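Local coordinates for protein beta-galactosidase (Marinomonas sp. ef1, PDB 6Y2K) that probably hydrolyses terminal beta-D-galactosyl residues of beta-galactosides, as a cold-active, hexameric family GH42 glycoside hydrolase, at residues N617-F631 and M643-K655. Residues are numbered along the deposited sequence; the frame is centred on the assembly and turned at random.
Sequences NVIFAFNYSSNTVVF and MCLGAADVAIWKK
Trp653 NE1 lies at the edge of the Phe631 ring, near its plane, and a water in the plane of both rings accepts from this NE1 and donates to Phe631 O. On the other side of the sheet, Val618 CG1 sits over one face of the Phe620 ring, offset toward the rim, and presses tightly on Ile652 CG2 at 3.5 Å. Phe620 and Ile652, like Phe622 and Val650, lie side by side and point the same way. Helix 333-343 of the TIM barrel packs here: the side chains of Phe620 and Phe622 both touch Ser343, and Ile652 touches Trp339. Backbone bonds such as Ala621 N to Ala651 O (2.8 Å) pair strands 618-623 and 649-655, central in a four-stranded antiparallel sheet; their axes run at 158°, N to C.

Where strand 618-623 ends, the Asn623 amide bridges the 624-628 loop and segment 643-655. With CG anti to the backbone N (chi1 -177°), ND2 reaches Leu645 O (3.0 Å) and Asn627 O (2.8 Å), both in the amide plane. OD1 accepts from Ser625 N, closing an Asx turn, and from Ser625 OG. Val629 N grips Leu645 O from the opposite face of that carbonyl. A leucine in place of Asn623 would probably leave Asn627 O without this donor and set the 624-628 loop free to shift. One sheet face thus lies against the barrel helix, while a buried amide, satisfied at both ends, ties the strand-end loop to segment 643-655.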
ATOM      1  N   ASN A 617       9.925  15.671 -46.979  1.00 23.26           N
ATOM      2  CA  ASN A 617      11.045  14.731 -46.879  0.50 23.07           C
ATOM      3  C   ASN A 617      11.840  14.849 -45.567  1.00 23.09           C
ATOM      4  O   ASN A 617      12.847  14.166 -45.393  1.00 22.74           O
ATOM      5  CB  ASN A 617      11.984  14.867 -48.109  0.50 23.10           C
ATOM      6  CG  ASN A 617      12.822  16.151 -48.109  0.50 22.98           C
ATOM      7  OD1 ASN A 617      14.045  16.095 -48.213  0.50 23.54           O
ATOM      8  ND2 ASN A 617      12.170  17.304 -48.019  0.50 22.20           N
ATOM      9  N   VAL A 618      11.403  15.717 -44.646  1.00 21.84           N
ATOM     10  CA  VAL A 618      12.101  15.911 -43.359  1.00 21.04           C
ATOM     11  C   VAL A 618      11.331  15.191 -42.236  1.00 20.57           C
ATOM     12  O   VAL A 618      10.098  15.295 -42.167  1.00 19.50           O
ATOM     13  CB  VAL A 618      12.271  17.410 -43.022  1.00 21.14           C
ATOM     14  CG1 VAL A 618      13.059  17.601 -41.726  1.00 20.83           C
ATOM     15  CG2 VAL A 618      12.955  18.135 -44.174  1.00 21.50           C
ATOM     16  N   ILE A 619      12.070  14.449 -41.401  1.00 20.52           N
ATOM     17  CA  ILE A 619      11.520  13.723 -40.250  0.50 20.49           C
ATOM     18  C   ILE A 619      12.055  14.385 -38.986  1.00 19.93           C
ATOM     19  O   ILE A 619      13.273  14.498 -38.822  1.00 20.16           O
ATOM     20  CB  ILE A 619      11.956  12.235 -40.215  0.50 21.26           C
ATOM     21  CG1 ILE A 619      11.834  11.555 -41.582  0.50 21.90           C
ATOM     22  CG2 ILE A 619      11.124  11.462 -39.202  0.50 21.26           C
ATOM     23  CD1 ILE A 619      10.416  11.218 -41.967  0.50 22.41           C
ATOM     24  N   PHE A 620      11.164  14.819 -38.094  1.00 18.77           N
ATOM     25  CA  PHE A 620      11.565  15.445 -36.827  1.00 18.21           C
ATOM     26  C   PHE A 620      11.267  14.454 -35.711  1.00 17.82           C
ATOM     27  O   PHE A 620      10.149  13.975 -35.617  1.00 17.23           O
ATOM     28  CB  PHE A 620      10.785  16.746 -36.571  1.00 18.37           C
ATOM     29  CG  PHE A 620      10.902  17.784 -37.674  1.00 18.43           C
ATOM     30  CD1 PHE A 620      10.124  17.696 -38.821  1.00 18.93           C
ATOM     31  CD2 PHE A 620      11.766  18.871 -37.543  1.00 18.96           C
ATOM     32  CE1 PHE A 620      10.219  18.654 -39.831  1.00 19.15           C
ATOM     33  CE2 PHE A 620      11.861  19.833 -38.543  1.00 18.95           C
ATOM     34  CZ  PHE A 620      11.090  19.725 -39.693  1.00 18.84           C
ATOM     35  N   ALA A 621      12.257  14.141 -34.876  1.00 17.97           N
ATOM     36  CA  ALA A 621      12.058  13.241 -33.741  1.00 17.52           C
ATOM     37  C   ALA A 621      12.386  13.965 -32.447  1.00 17.34           C
ATOM     38  O   ALA A 621      13.333  14.741 -32.404  1.00 16.94           O
ATOM     39  CB  ALA A 621      12.924  12.008 -33.880  1.00 17.89           C
ATOM     40  N   PHE A 622      11.603  13.667 -31.403  1.00 17.07           N
ATOM     41  CA  PHE A 622      11.638  14.347 -30.102  1.00 16.68           C
ATOM     42  C   PHE A 622      11.607  13.343 -28.954  1.00 16.77           C
ATOM     43  O   PHE A 622      10.893  12.346 -29.019  1.00 17.23           O
ATOM     44  CB  PHE A 622      10.419  15.273 -29.968  1.00 16.51           C
ATOM     45  CG  PHE A 622      10.305  16.261 -31.086  1.00 16.46           C
ATOM     46  CD1 PHE A 622      11.018  17.448 -31.046  1.00 16.18           C
ATOM     47  CD2 PHE A 622       9.523  15.978 -32.204  1.00 16.00           C
ATOM     48  CE1 PHE A 622      10.942  18.347 -32.096  1.00 16.21           C
ATOM     49  CE2 PHE A 622       9.444  16.874 -33.251  1.00 15.93           C
ATOM     50  CZ  PHE A 622      10.151  18.061 -33.195  1.00 16.33           C
ATOM     51  N   ASN A 623      12.368  13.616 -27.898  1.00 16.71           N
ATOM     52  CA  ASN A 623      12.363  12.771 -26.706  1.00 16.58           C
ATOM     53  C   ASN A 623      12.035  13.644 -25.501  1.00 16.32           C
ATOM     54  O   ASN A 623      12.877  14.406 -25.039  1.00 16.57           O
ATOM     55  CB  ASN A 623      13.722  12.081 -26.529  1.00 16.41           C
ATOM     56  CG  ASN A 623      13.765  11.127 -25.337  1.00 16.53           C
ATOM     57  OD1 ASN A 623      12.758  10.877 -24.671  1.00 15.89           O
ATOM     58  ND2 ASN A 623      14.948  10.580 -25.076  1.00 16.43           N
ATOM     59  N   TYR A 624      10.805  13.506 -25.006  1.00 16.26           N
ATOM     60  CA  TYR A 624      10.328  14.202 -23.811  1.00 16.51           C
ATOM     61  C   TYR A 624      10.616  13.447 -22.497  1.00 17.32           C
ATOM     62  O   TYR A 624      10.333  13.972 -21.426  1.00 16.94           O
ATOM     63  CB  TYR A 624       8.809  14.470 -23.926  1.00 16.59           C
ATOM     64  CG  TYR A 624       8.410  15.391 -25.071  1.00 15.99           C
ATOM     65  CD1 TYR A 624       8.269  14.900 -26.369  1.00 16.45           C
ATOM     66  CD2 TYR A 624       8.163  16.746 -24.855  1.00 16.05           C
ATOM     67  CE1 TYR A 624       7.908  15.726 -27.415  1.00 16.03           C
ATOM     68  CE2 TYR A 624       7.797  17.586 -25.901  1.00 15.94           C
ATOM     69  CZ  TYR A 624       7.674  17.068 -27.184  1.00 16.12           C
ATOM     70  OH  TYR A 624       7.328  17.870 -28.248  1.00 15.70           O
ATOM     71  N   SER A 625      11.158  12.225 -22.575  1.00 18.07           N
ATOM     72  CA  SER A 625      11.495  11.430 -21.391  1.00 18.48           C
ATOM     73  C   SER A 625      12.818  11.906 -20.786  1.00 19.64           C
ATOM     74  O   SER A 625      13.512  12.735 -21.381  1.00 18.86           O
ATOM     75  CB  SER A 625      11.595   9.937 -21.745  1.00 18.38           C
ATOM     76  OG  SER A 625      12.828   9.614 -22.380  1.00 17.63           O
ATOM     77  N   SER A 626      13.156  11.342 -19.620  1.00 21.01           N
ATOM     78  CA  SER A 626      14.390  11.671 -18.896  0.50 22.07           C
ATOM     79  C   SER A 626      15.569  10.748 -19.244  1.00 23.06           C
ATOM     80  O   SER A 626      16.638  10.862 -18.652  1.00 23.01           O
ATOM     81  CB  SER A 626      14.131  11.635 -17.383  0.50 22.07           C
ATOM     82  OG  SER A 626      13.616  10.376 -16.987  0.50 21.68           O
ATOM     83  N   ASN A 627      15.398   9.842 -20.206  1.00 24.48           N
ATOM     84  CA  ASN A 627      16.510   8.958 -20.590  1.00 26.42           C
ATOM     85  C   ASN A 627      16.700   8.825 -22.090  1.00 25.30           C
ATOM     86  O   ASN A 627      15.791   9.095 -22.877  1.00 24.66           O
ATOM     87  CB  ASN A 627      16.343   7.582 -19.956  1.00 29.00           C
ATOM     88  CG  ASN A 627      16.537   7.613 -18.448  1.00 31.34           C
ATOM     89  OD1 ASN A 627      17.655   7.800 -17.954  1.00 34.61           O
ATOM     90  ND2 ASN A 627      15.453   7.452 -17.713  1.00 32.23           N
ATOM     91  N   THR A 628      17.901   8.395 -22.460  1.00 23.96           N
ATOM     92  CA  THR A 628      18.294   8.248 -23.847  1.00 24.26           C
ATOM     93  C   THR A 628      17.527   7.083 -24.462  1.00 23.79           C
ATOM     94  O   THR A 628      17.368   6.042 -23.836  1.00 23.90           O
ATOM     95  CB  THR A 628      19.814   8.020 -23.966  1.00 24.41           C
ATOM     96  OG1 THR A 628      20.501   9.126 -23.363  1.00 24.21           O
ATOM     97  CG2 THR A 628      20.243   7.905 -25.436  1.00 25.58           C
ATOM     98  N   VAL A 629      17.010   7.279 -25.665  1.00 24.06           N
ATOM     99  CA  VAL A 629      16.309   6.217 -26.385  1.00 24.57           C
ATOM    100  C   VAL A 629      16.695   6.290 -27.848  1.00 24.90           C
ATOM    101  O   VAL A 629      16.993   7.360 -28.367  1.00 24.30           O
ATOM    102  CB  VAL A 629      14.770   6.296 -26.249  1.00 25.69           C
ATOM    103  CG1 VAL A 629      14.348   6.189 -24.794  1.00 26.57           C
ATOM    104  CG2 VAL A 629      14.222   7.578 -26.841  1.00 27.05           C
ATOM    105  N   VAL A 630      16.668   5.142 -28.506  1.00 25.41           N
ATOM    106  CA  VAL A 630      17.070   5.039 -29.890  1.00 26.07           C
ATOM    107  C   VAL A 630      15.848   5.215 -30.783  1.00 26.26           C
ATOM    108  O   VAL A 630      14.810   4.562 -30.589  1.00 26.58           O
ATOM    109  CB  VAL A 630      17.806   3.705 -30.139  1.00 26.93           C
ATOM    110  CG1 VAL A 630      18.088   3.490 -31.618  1.00 27.97           C
ATOM    111  CG2 VAL A 630      19.104   3.696 -29.335  1.00 27.01           C
ATOM    112  N   PHE A 631      15.961   6.145 -31.730  1.00 26.30           N
ATOM    113  CA  PHE A 631      14.994   6.278 -32.819  1.00 26.21           C
ATOM    114  C   PHE A 631      15.762   6.329 -34.137  1.00 26.63           C
ATOM    115  O   PHE A 631      16.609   7.195 -34.335  1.00 26.96           O
ATOM    116  CB  PHE A 631      14.118   7.532 -32.670  1.00 25.48           C
ATOM    117  CG  PHE A 631      13.228   7.773 -33.854  1.00 24.84           C
ATOM    118  CD1 PHE A 631      12.074   7.030 -34.025  1.00 25.08           C
ATOM    119  CD2 PHE A 631      13.585   8.697 -34.842  1.00 24.86           C
ATOM    120  CE1 PHE A 631      11.267   7.214 -35.137  1.00 25.46           C
ATOM    121  CE2 PHE A 631      12.784   8.889 -35.951  1.00 24.46           C
ATOM    122  CZ  PHE A 631      11.624   8.148 -36.102  1.00 25.26           C
ATOM    123  N   MET A 643      20.983   9.381 -33.504  1.00 29.08           N
ATOM    124  CA  MET A 643      20.132   8.205 -33.434  1.00 29.84           C
ATOM    125  C   MET A 643      19.804   7.872 -31.972  1.00 27.70           C
ATOM    126  O   MET A 643      18.707   7.406 -31.675  1.00 26.63           O
ATOM    127  CB  MET A 643      20.843   7.027 -34.108  1.00 33.08           C
ATOM    128  CG  MET A 643      19.980   5.803 -34.349  1.00 35.77           C
ATOM    129  SD  MET A 643      20.819   4.582 -35.389  1.00 40.74           S
ATOM    130  CE  MET A 643      22.293   4.279 -34.420  1.00 39.83           C
ATOM    131  N   CYS A 644      20.765   8.109 -31.081  1.00 26.59           N
ATOM    132  CA  CYS A 644      20.538   8.046 -29.638  1.00 27.99           C
ATOM    133  C   CYS A 644      20.014   9.397 -29.146  1.00 25.64           C
ATOM    134  O   CYS A 644      20.788  10.307 -28.822  1.00 23.26           O
ATOM    135  CB  CYS A 644      21.822   7.648 -28.900  1.00 29.78           C
ATOM    136  SG  CYS A 644      22.440   6.012 -29.386  1.00 36.22           S
ATOM    137  N   LEU A 645      18.687   9.519 -29.124  1.00 24.15           N
ATOM    138  CA  LEU A 645      18.019  10.744 -28.677  1.00 24.14           C
ATOM    139  C   LEU A 645      18.169  10.940 -27.190  1.00 22.91           C
ATOM    140  O   LEU A 645      17.602  10.175 -26.416  1.00 23.20           O
ATOM    141  CB  LEU A 645      16.517  10.698 -28.967  1.00 24.96           C
ATOM    142  CG  LEU A 645      15.977  11.047 -30.342  1.00 25.84           C
ATOM    143  CD1 LEU A 645      14.466  10.859 -30.304  1.00 25.53           C
ATOM    144  CD2 LEU A 645      16.342  12.480 -30.716  1.00 25.76           C
ATOM    145  N   GLY A 646      18.892  11.981 -26.787  1.00 22.00           N
ATOM    146  CA  GLY A 646      18.997  12.333 -25.367  1.00 21.41           C
ATOM    147  C   GLY A 646      17.686  12.782 -24.737  1.00 20.60           C
ATOM    148  O   GLY A 646      16.690  13.012 -25.430  1.00 20.61           O
ATOM    149  N   ALA A 647      17.681  12.882 -23.412  1.00 20.38           N
ATOM    150  CA  ALA A 647      16.564  13.480 -22.682  1.00 20.37           C
ATOM    151  C   ALA A 647      16.345  14.919 -23.156  1.00 20.23           C
ATOM    152  O   ALA A 647      17.313  15.669 -23.292  1.00 19.12           O
ATOM    153  CB  ALA A 647      16.847  13.467 -21.185  1.00 20.74           C
ATOM    154  N   ALA A 648      15.088  15.287 -23.424  1.00 19.79           N
ATOM    155  CA  ALA A 648      14.731  16.639 -23.901  1.00 20.35           C
ATOM    156  C   ALA A 648      15.508  17.053 -25.173  1.00 20.42           C
ATOM    157  O   ALA A 648      15.940  18.196 -25.303  1.00 21.28           O
ATOM    158  CB  ALA A 648      14.922  17.669 -22.781  1.00 20.05           C
ATOM    159  N   ASP A 649      15.652  16.116 -26.106  1.00 20.40           N
ATOM    160  CA  ASP A 649      16.516  16.269 -27.275  1.00 20.20           C
ATOM    161  C   ASP A 649      15.699  16.137 -28.557  1.00 19.29           C
ATOM    162  O   ASP A 649      14.556  15.655 -28.544  1.00 18.52           O
ATOM    163  CB  ASP A 649      17.629  15.206 -27.215  1.00 21.45           C
ATOM    164  CG  ASP A 649      18.812  15.485 -28.144  1.00 23.11           C
ATOM    165  OD1 ASP A 649      18.982  16.640 -28.614  1.00 22.73           O
ATOM    166  OD2 ASP A 649      19.570  14.508 -28.406  1.00 24.21           O
ATOM    167  N   VAL A 650      16.308  16.584 -29.656  1.00 18.64           N
ATOM    168  CA  VAL A 650      15.705  16.626 -30.979  1.00 18.52           C
ATOM    169  C   VAL A 650      16.680  15.987 -31.968  1.00 18.22           C
ATOM    170  O   VAL A 650      17.885  16.227 -31.886  1.00 17.99           O
ATOM    171  CB  VAL A 650      15.479  18.093 -31.435  1.00 18.60           C
ATOM    172  CG1 VAL A 650      14.805  18.149 -32.800  1.00 18.95           C
ATOM    173  CG2 VAL A 650      14.670  18.870 -30.397  1.00 18.99           C
ATOM    174  N   ALA A 651      16.162  15.180 -32.889  1.00 17.89           N
ATOM    175  CA  ALA A 651      16.932  14.750 -34.057  1.00 18.31           C
ATOM    176  C   ALA A 651      16.119  15.006 -35.319  1.00 19.03           C
ATOM    177  O   ALA A 651      14.888  14.898 -35.305  1.00 19.17           O
ATOM    178  CB  ALA A 651      17.317  13.284 -33.950  1.00 18.39           C
ATOM    179  N   ILE A 652      16.819  15.349 -36.401  1.00 19.81           N
ATOM    180  CA  ILE A 652      16.195  15.667 -37.685  1.00 20.53           C
ATOM    181  C   ILE A 652      16.875  14.837 -38.780  1.00 21.24           C
ATOM    182  O   ILE A 652      18.103  14.847 -38.899  1.00 20.12           O
ATOM    183  CB  ILE A 652      16.291  17.176 -38.014  1.00 21.05           C
ATOM    184  CG1 ILE A 652      15.723  17.998 -36.837  1.00 21.76           C
ATOM    185  CG2 ILE A 652      15.559  17.480 -39.323  1.00 20.89           C
ATOM    186  CD1 ILE A 652      15.755  19.492 -37.028  1.00 22.25           C
ATOM    187  N   TRP A 653      16.055  14.128 -39.554  1.00 22.25           N
ATOM    188  CA  TRP A 653      16.496  13.218 -40.603  1.00 23.20           C
ATOM    189  C   TRP A 653      15.875  13.653 -41.931  1.00 24.07           C
ATOM    190  O   TRP A 653      14.801  14.256 -41.942  1.00 23.99           O
ATOM    191  CB  TRP A 653      16.023  11.784 -40.309  1.00 23.50           C
ATOM    192  CG  TRP A 653      16.538  11.155 -39.033  1.00 24.27           C
ATOM    193  CD1 TRP A 653      16.209  11.496 -37.741  1.00 25.21           C
ATOM    194  CD2 TRP A 653      17.434  10.044 -38.934  1.00 24.23           C
ATOM    195  NE1 TRP A 653      16.872  10.679 -36.850  1.00 24.65           N
ATOM    196  CE2 TRP A 653      17.632   9.782 -37.557  1.00 24.55           C
ATOM    197  CE3 TRP A 653      18.105   9.251 -39.879  1.00 24.57           C
ATOM    198  CZ2 TRP A 653      18.465   8.755 -37.104  1.00 24.33           C
ATOM    199  CZ3 TRP A 653      18.936   8.223 -39.428  1.00 24.72           C
ATOM    200  CH2 TRP A 653      19.108   7.988 -38.048  1.00 24.71           C
ATOM    201  N   LYS A 654      16.539  13.324 -43.037  1.00 24.91           N
ATOM    202  CA  LYS A 654      15.975  13.516 -44.375  1.00 26.92           C
ATOM    203  C   LYS A 654      15.796  12.172 -45.074  1.00 28.31           C
ATOM    204  O   LYS A 654      16.660  11.300 -44.977  1.00 27.62           O
ATOM    205  CB  LYS A 654      16.832  14.463 -45.226  1.00 27.10           C
ATOM    206  CG  LYS A 654      18.270  14.039 -45.473  1.00 27.43           C
ATOM    207  CD  LYS A 654      18.995  15.094 -46.302  1.00 28.23           C
ATOM    208  CE  LYS A 654      20.456  14.729 -46.538  1.00 28.48           C
ATOM    209  NZ  LYS A 654      21.223  15.843 -47.171  1.00 28.50           N
ATOM    210  N   LYS A 655      14.667  12.007 -45.758  1.00 30.16           N
ATOM    211  CA  LYS A 655      14.391  10.788 -46.507  1.00 33.86           C
ATOM    212  C   LYS A 655      15.369  10.660 -47.678  1.00 36.43           C
ATOM    213  O   LYS A 655      15.750  11.667 -48.279  1.00 35.80           O
ATOM    214  CB  LYS A 655      12.953  10.786 -47.021  1.00 34.47           C
ATOM    215  CG  LYS A 655      11.922  10.687 -45.913  1.00 35.98           C
ATOM    216  CD  LYS A 655      10.516  10.721 -46.476  1.00 36.42           C
ATOM    217  CE  LYS A 655       9.484  10.897 -45.378  1.00 36.49           C
ATOM    218  NZ  LYS A 655       8.107  10.955 -45.936  1.00 36.89           N
TER
HETATM  219  O   HOH W   1      19.919  11.591 -22.006  0.50 20.09           O
HETATM  220  O   HOH W   2      17.133  10.089 -33.936  1.00 22.83           O